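Local coordinates for Rho GTPase-activating protein 26 (Gallus gallus, PDB 1F7C), which stimulates GTP hydrolysis by the Rho-family GTPases RhoA and Cdc42, the deposited chain being its RhoGAP (BH) domain, at residues 58-72 with 91-104. Residues are numbered along the deposited sequence; the frame is centred on the assembly and turned at random.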
loop_
_atom_site.group_PDB
_atom_site.type_symbol
_atom_site.label_atom_id
_atom_site.label_comp_id
_atom_site.label_asym_id
_atom_site.label_seq_id
_atom_site.Cartn_x
_atom_site.Cartn_y
_atom_site.Cartn_z
ATOM N N LEU A 58 -7.915 -1.601 -10.776
ATOM C CA LEU A 58 -6.520 -1.792 -10.379
ATOM C C LEU A 58 -6.430 -2.189 -8.910
ATOM O O LEU A 58 -6.921 -1.468 -8.033
ATOM C CB LEU A 58 -5.711 -0.505 -10.577
ATOM C CG LEU A 58 -5.143 -0.128 -11.943
ATOM C CD1 LEU A 58 -4.463 1.231 -11.827
ATOM C CD2 LEU A 58 -4.142 -1.188 -12.417
ATOM N N TYR A 59 -5.797 -3.334 -8.659
ATOM C CA TYR A 59 -5.604 -3.859 -7.308
ATOM C C TYR A 59 -6.855 -4.492 -6.680
ATOM O O TYR A 59 -6.792 -5.058 -5.594
ATOM C CB TYR A 59 -5.032 -2.761 -6.388
ATOM C CG TYR A 59 -3.652 -2.292 -6.799
ATOM C CD1 TYR A 59 -3.460 -1.047 -7.419
ATOM C CD2 TYR A 59 -2.536 -3.103 -6.593
ATOM C CE1 TYR A 59 -2.181 -0.626 -7.821
ATOM C CE2 TYR A 59 -1.252 -2.699 -6.992
ATOM C CZ TYR A 59 -1.080 -1.463 -7.602
ATOM O OH TYR A 59 0.187 -1.075 -7.978
ATOM N N ARG A 60 -7.991 -4.392 -7.361
ATOM C CA ARG A 60 -9.231 -4.989 -6.875
ATOM C C ARG A 60 -9.386 -6.315 -7.620
ATOM O O ARG A 60 -9.758 -7.334 -7.045
ATOM C CB ARG A 60 -10.424 -4.076 -7.183
ATOM C CG ARG A 60 -11.774 -4.648 -6.764
ATOM C CD ARG A 60 -12.905 -4.069 -7.601
ATOM N NE ARG A 60 -13.255 -2.703 -7.224
ATOM C CZ ARG A 60 -13.849 -1.831 -8.038
ATOM N NH1 ARG A 60 -14.152 -2.187 -9.282
ATOM N NH2 ARG A 60 -14.152 -0.607 -7.609
ATOM N N ILE A 61 -9.084 -6.281 -8.911
ATOM C CA ILE A 61 -9.165 -7.451 -9.771
ATOM C C ILE A 61 -7.956 -8.323 -9.501
ATOM O O ILE A 61 -6.820 -7.867 -9.602
ATOM C CB ILE A 61 -9.176 -7.053 -11.268
ATOM C CG1 ILE A 61 -10.442 -6.250 -11.581
ATOM C CG2 ILE A 61 -9.078 -8.290 -12.147
ATOM C CD1 ILE A 61 -11.738 -6.962 -11.202
ATOM N N VAL A 62 -8.215 -9.579 -9.159
ATOM C CA VAL A 62 -7.162 -10.531 -8.850
ATOM C C VAL A 62 -6.719 -11.309 -10.080
ATOM O O VAL A 62 -7.538 -11.686 -10.914
ATOM C CB VAL A 62 -7.641 -11.510 -7.774
ATOM C CG1 VAL A 62 -6.522 -12.455 -7.398
ATOM C CG2 VAL A 62 -8.125 -10.729 -6.555
ATOM N N GLY A 63 -5.419 -11.545 -10.192
ATOM C CA GLY A 63 -4.906 -12.286 -11.329
ATOM C C GLY A 63 -4.873 -13.783 -11.065
ATOM O O GLY A 63 -5.248 -14.242 -9.985
ATOM N N VAL A 64 -4.433 -14.549 -12.059
ATOM C CA VAL A 64 -4.345 -16.002 -11.927
ATOM C C VAL A 64 -3.170 -16.353 -11.017
ATOM O O VAL A 64 -2.007 -16.183 -11.393
ATOM C CB VAL A 64 -4.130 -16.669 -13.301
ATOM C CG1 VAL A 64 -4.058 -18.180 -13.147
ATOM C CG2 VAL A 64 -5.256 -16.285 -14.234
ATOM N N ASN A 65 -3.481 -16.841 -9.821
ATOM C CA ASN A 65 -2.453 -17.199 -8.849
ATOM C C ASN A 65 -1.238 -17.890 -9.468
ATOM O O ASN A 65 -0.095 -17.627 -9.085
ATOM C CB ASN A 65 -3.047 -18.102 -7.771
ATOM C CG ASN A 65 -2.157 -18.209 -6.557
ATOM O OD1 ASN A 65 -0.955 -18.459 -6.677
ATOM N ND2 ASN A 65 -2.739 -18.019 -5.375
ATOM N N SER A 66 -1.492 -18.774 -10.425
ATOM C CA SER A 66 -0.424 -19.508 -11.090
ATOM C C SER A 66 0.618 -18.575 -11.693
ATOM O O SER A 66 1.820 -18.742 -11.473
ATOM C CB SER A 66 -1.011 -20.407 -12.184
ATOM O OG SER A 66 -1.956 -21.315 -11.638
ATOM N N ARG A 67 0.153 -17.590 -12.452
ATOM C CA ARG A 67 1.055 -16.645 -13.094
ATOM C C ARG A 67 1.692 -15.713 -12.078
ATOM O O ARG A 67 2.845 -15.312 -12.233
ATOM C CB ARG A 67 0.312 -15.827 -14.149
ATOM C CG ARG A 67 -0.444 -16.667 -15.159
ATOM C CD ARG A 67 -0.552 -15.947 -16.485
ATOM N NE ARG A 67 0.762 -15.786 -17.101
ATOM C CZ ARG A 67 0.979 -15.160 -18.253
ATOM N NH1 ARG A 67 -0.034 -14.626 -18.930
ATOM N NH2 ARG A 67 2.213 -15.076 -18.735
ATOM N N VAL A 68 0.942 -15.369 -11.037
ATOM C CA VAL A 68 1.457 -14.480 -10.004
ATOM C C VAL A 68 2.707 -15.079 -9.367
ATOM O O VAL A 68 3.792 -14.491 -9.436
ATOM C CB VAL A 68 0.403 -14.229 -8.904
ATOM C CG1 VAL A 68 1.008 -13.407 -7.777
ATOM C CG2 VAL A 68 -0.794 -13.505 -9.493
ATOM N N GLN A 69 2.546 -16.253 -8.758
ATOM C CA GLN A 69 3.651 -16.951 -8.100
ATOM C C GLN A 69 4.867 -17.070 -9.011
ATOM O O GLN A 69 6.008 -16.973 -8.555
ATOM C CB GLN A 69 3.215 -18.354 -7.666
ATOM C CG GLN A 69 2.106 -18.389 -6.628
ATOM C CD GLN A 69 2.453 -17.594 -5.388
ATOM O OE1 GLN A 69 3.606 -17.574 -4.953
ATOM N NE2 GLN A 69 1.454 -16.942 -4.804
ATOM N N LYS A 70 4.615 -17.282 -10.298
ATOM C CA LYS A 70 5.695 -17.427 -11.263
ATOM C C LYS A 70 6.459 -16.125 -11.471
ATOM O O LYS A 70 7.677 -16.140 -11.650
ATOM C CB LYS A 70 5.148 -17.932 -12.602
ATOM C CG LYS A 70 6.240 -18.246 -13.611
ATOM C CD LYS A 70 5.681 -18.840 -14.891
ATOM C CE LYS A 70 6.794 -19.100 -15.900
ATOM N NZ LYS A 70 6.264 -19.661 -17.174
ATOM N N LEU A 71 5.748 -15.001 -11.458
ATOM C CA LEU A 71 6.398 -13.707 -11.628
ATOM C C LEU A 71 7.198 -13.418 -10.365
ATOM O O LEU A 71 8.331 -12.935 -10.428
ATOM C CB LEU A 71 5.358 -12.602 -11.861
ATOM C CG LEU A 71 5.853 -11.147 -11.837
ATOM C CD1 LEU A 71 6.984 -10.957 -12.832
ATOM C CD2 LEU A 71 4.703 -10.209 -12.154
ATOM N N LEU A 72 6.602 -13.731 -9.219
ATOM C CA LEU A 72 7.259 -13.522 -7.935
ATOM C C LEU A 72 8.599 -14.246 -7.882
ATOM O O LEU A 72 9.630 -13.638 -7.586
ATOM C CB LEU A 72 6.361 -14.004 -6.793
ATOM C CG LEU A 72 5.253 -13.028 -6.397
ATOM C CD1 LEU A 72 4.370 -13.630 -5.320
ATOM C CD2 LEU A 72 5.894 -11.745 -5.895
ATOM N N GLU A 91 4.864 -9.318 -21.535
ATOM C CA GLU A 91 4.189 -10.612 -21.539
ATOM C C GLU A 91 3.353 -10.790 -20.277
ATOM O O GLU A 91 2.457 -11.637 -20.224
ATOM C CB GLU A 91 5.218 -11.742 -21.630
ATOM C CG GLU A 91 5.959 -11.786 -22.960
ATOM C CD GLU A 91 7.174 -12.696 -22.929
ATOM O OE1 GLU A 91 7.035 -13.866 -22.499
ATOM O OE2 GLU A 91 8.266 -12.240 -23.339
ATOM N N TRP A 92 3.648 -9.983 -19.265
ATOM C CA TRP A 92 2.940 -10.049 -17.989
ATOM C C TRP A 92 1.707 -9.149 -17.907
ATOM O O TRP A 92 1.784 -7.946 -18.145
ATOM C CB TRP A 92 3.905 -9.708 -16.851
ATOM C CG TRP A 92 4.987 -10.730 -16.654
ATOM C CD1 TRP A 92 6.325 -10.568 -16.888
ATOM C CD2 TRP A 92 4.820 -12.080 -16.193
ATOM N NE1 TRP A 92 7.001 -11.733 -16.599
ATOM C CE2 TRP A 92 6.101 -12.676 -16.169
ATOM C CE3 TRP A 92 3.711 -12.843 -15.796
ATOM C CZ2 TRP A 92 6.303 -14.003 -15.765
ATOM C CZ3 TRP A 92 3.912 -14.160 -15.396
ATOM C CH2 TRP A 92 5.197 -14.725 -15.383
ATOM N N GLU A 93 0.571 -9.747 -17.566
ATOM C CA GLU A 93 -0.684 -9.015 -17.439
ATOM C C GLU A 93 -0.643 -8.079 -16.233
ATOM O O GLU A 93 0.012 -8.376 -15.231
ATOM C CB GLU A 93 -1.838 -10.002 -17.288
ATOM C CG GLU A 93 -1.960 -10.964 -18.454
ATOM C CD GLU A 93 -2.973 -12.065 -18.201
ATOM O OE1 GLU A 93 -4.181 -11.755 -18.068
ATOM O OE2 GLU A 93 -2.556 -13.245 -18.129
ATOM N N ILE A 94 -1.345 -6.953 -16.336
ATOM C CA ILE A 94 -1.404 -5.970 -15.260
ATOM C C ILE A 94 -2.013 -6.594 -13.994
ATOM O O ILE A 94 -1.505 -6.389 -12.891
ATOM C CB ILE A 94 -2.241 -4.718 -15.687
ATOM C CG1 ILE A 94 -1.474 -3.890 -16.732
ATOM C CG2 ILE A 94 -2.563 -3.862 -14.470
ATOM C CD1 ILE A 94 -0.192 -3.259 -16.218
ATOM N N LYS A 95 -3.102 -7.345 -14.156
ATOM C CA LYS A 95 -3.767 -8.008 -13.037
ATOM C C LYS A 95 -2.756 -8.906 -12.304
ATOM O O LYS A 95 -2.826 -9.089 -11.093
ATOM C CB LYS A 95 -4.937 -8.853 -13.560
ATOM C CG LYS A 95 -4.511 -9.928 -14.568
ATOM C CD LYS A 95 -5.667 -10.434 -15.439
ATOM C CE LYS A 95 -6.792 -11.059 -14.625
ATOM N NZ LYS A 95 -7.873 -11.632 -15.488
ATOM N N THR A 96 -1.814 -9.455 -13.062
ATOM C CA THR A 96 -0.775 -10.331 -12.530
ATOM C C THR A 96 0.262 -9.528 -11.749
ATOM O O THR A 96 0.716 -9.948 -10.682
ATOM C CB THR A 96 -0.058 -11.082 -13.678
ATOM O OG1 THR A 96 -0.996 -11.927 -14.356
ATOM C CG2 THR A 96 1.079 -11.926 -13.145
ATOM N N ILE A 97 0.633 -8.374 -12.295
ATOM C CA ILE A 97 1.611 -7.498 -11.674
ATOM C C ILE A 97 1.100 -6.822 -10.397
ATOM O O ILE A 97 1.878 -6.597 -9.465
ATOM C CB ILE A 97 2.078 -6.430 -12.681
ATOM C CG1 ILE A 97 2.797 -7.128 -13.843
ATOM C CG2 ILE A 97 2.980 -5.390 -11.982
ATOM C CD1 ILE A 97 3.141 -6.228 -15.012
ATOM N N THR A 98 -0.193 -6.501 -10.342
ATOM C CA THR A 98 -0.740 -5.861 -9.145
ATOM C C THR A 98 -0.968 -6.908 -8.065
ATOM O O THR A 98 -0.883 -6.614 -6.872
ATOM C CB THR A 98 -2.084 -5.127 -9.405
ATOM O OG1 THR A 98 -3.071 -6.061 -9.849
ATOM C CG2 THR A 98 -1.903 -4.041 -10.456
ATOM N N SER A 99 -1.270 -8.132 -8.486
ATOM C CA SER A 99 -1.481 -9.210 -7.533
ATOM C C SER A 99 -0.144 -9.612 -6.918
ATOM O O SER A 99 -0.075 -9.951 -5.739
ATOM C CB SER A 99 -2.151 -10.406 -8.210
ATOM O OG SER A 99 -3.551 -10.189 -8.319
ATOM N N ALA A 100 0.918 -9.544 -7.715
ATOM C CA ALA A 100 2.241 -9.884 -7.229
ATOM C C ALA A 100 2.599 -8.931 -6.102
ATOM O O ALA A 100 3.110 -9.344 -5.058
ATOM C CB ALA A 100 3.261 -9.773 -8.347
ATOM N N LEU A 101 2.323 -7.647 -6.321
ATOM C CA LEU A 101 2.614 -6.626 -5.334
ATOM C C LEU A 101 1.859 -6.862 -4.025
ATOM O O LEU A 101 2.437 -6.740 -2.944
ATOM C CB LEU A 101 2.284 -5.242 -5.905
ATOM C CG LEU A 101 2.542 -4.028 -5.009
ATOM C CD1 LEU A 101 2.872 -2.820 -5.866
ATOM C CD2 LEU A 101 1.333 -3.751 -4.133
ATOM N N LYS A 102 0.578 -7.206 -4.113
ATOM C CA LYS A 102 -0.209 -7.437 -2.905
ATOM C C LYS A 102 0.203 -8.695 -2.128
ATOM O O LYS A 102 0.275 -8.672 -0.899
ATOM C CB LYS A 102 -1.706 -7.504 -3.238
ATOM C CG LYS A 102 -2.264 -6.244 -3.880
ATOM C CD LYS A 102 -3.779 -6.192 -3.806
ATOM C CE LYS A 102 -4.424 -7.398 -4.457
ATOM N NZ LYS A 102 -5.897 -7.450 -4.203
ATOM N N THR A 103 0.470 -9.791 -2.830
ATOM C CA THR A 103 0.867 -11.017 -2.143
ATOM C C THR A 103 2.240 -10.853 -1.480
ATOM O O THR A 103 2.474 -11.404 -0.406
ATOM C CB THR A 103 0.876 -12.242 -3.097
ATOM O OG1 THR A 103 1.907 -12.089 -4.076
ATOM C CG2 THR A 103 -0.466 -12.378 -3.800
ATOM N N TYR A 104 3.137 -10.094 -2.110
ATOM C CA TYR A 104 4.455 -9.846 -1.530
ATOM C C TYR A 104 4.281 -9.152 -0.182
ATOM O O TYR A 104 5.017 -9.426 0.764
ATOM C CB TYR A 104 5.305 -8.944 -2.429
ATOM C CG TYR A 104 6.450 -8.276 -1.683
ATOM C CD1 TYR A 104 7.647 -8.953 -1.439
ATOM C CD2 TYR A 104 6.308 -6.990 -1.164
ATOM C CE1 TYR A 104 8.675 -8.367 -0.691
ATOM C CE2 TYR A 104 7.327 -6.393 -0.410
ATOM C CZ TYR A 104 8.506 -7.089 -0.176
ATOM O OH TYR A 104 9.497 -6.514 0.592
HETATM O O HOH W 1 -5.429 -5.422 -10.876
HETATM O O HOH W 2 -4.739 -7.388 -7.845
HETATM O O HOH W 3 -3.284 -13.357 -14.214
#
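In this all-helical RhoGAP domain, Tyr59 and Gly63 tie the loop of the predicted arginine finger, Arg60, to helix 94-104. Lys102 NZ donates to Tyr59 O at 2.9 Å. Gly63 N donates to Ser99 OG (3.0 Å), nearly straight at 168°. CB of the finger itself points away from helix 94-104, and its side chain touches Asn175 of helix 173-184. Thr98 CG2 makes a CH-pi contact over one face of the Tyr59 ring, 3.9 Å from its centroid; Lys102 CG lies at the ring edge, and the hydroxyl bonds to His158 of helix 146-164. Two waters extend the grip, each joining Ile61 O to Thr98 OG1. At Gly63 the backbones come so close that a CB would clash with Lys95 O. Beyond the loop, helix 65-72 crosses helix 94-104 at -66°, with Val68 as a knob among Thr96, Ser99, Ala100 and Thr103. Leu71, its CG anti to the backbone N, directs CD2 to Ile97 and Ala100 while CD1 sits over the Trp92 five-membered ring, 3.9 Å from the centroid. Arg67 bends at chi3 and bridges to Glu93, the N-cap of helix 94-104. With an alanine at Arg67, the Glu93 carboxylate would probably lose this charged mate and Trp92 CZ3 part of its packing. The bridge is single and angled: Arg67 NH1 meets the anti lone pair of Glu93 OE2 at 3.0 Å, with that oxygen 25° out of the guanidinium plane.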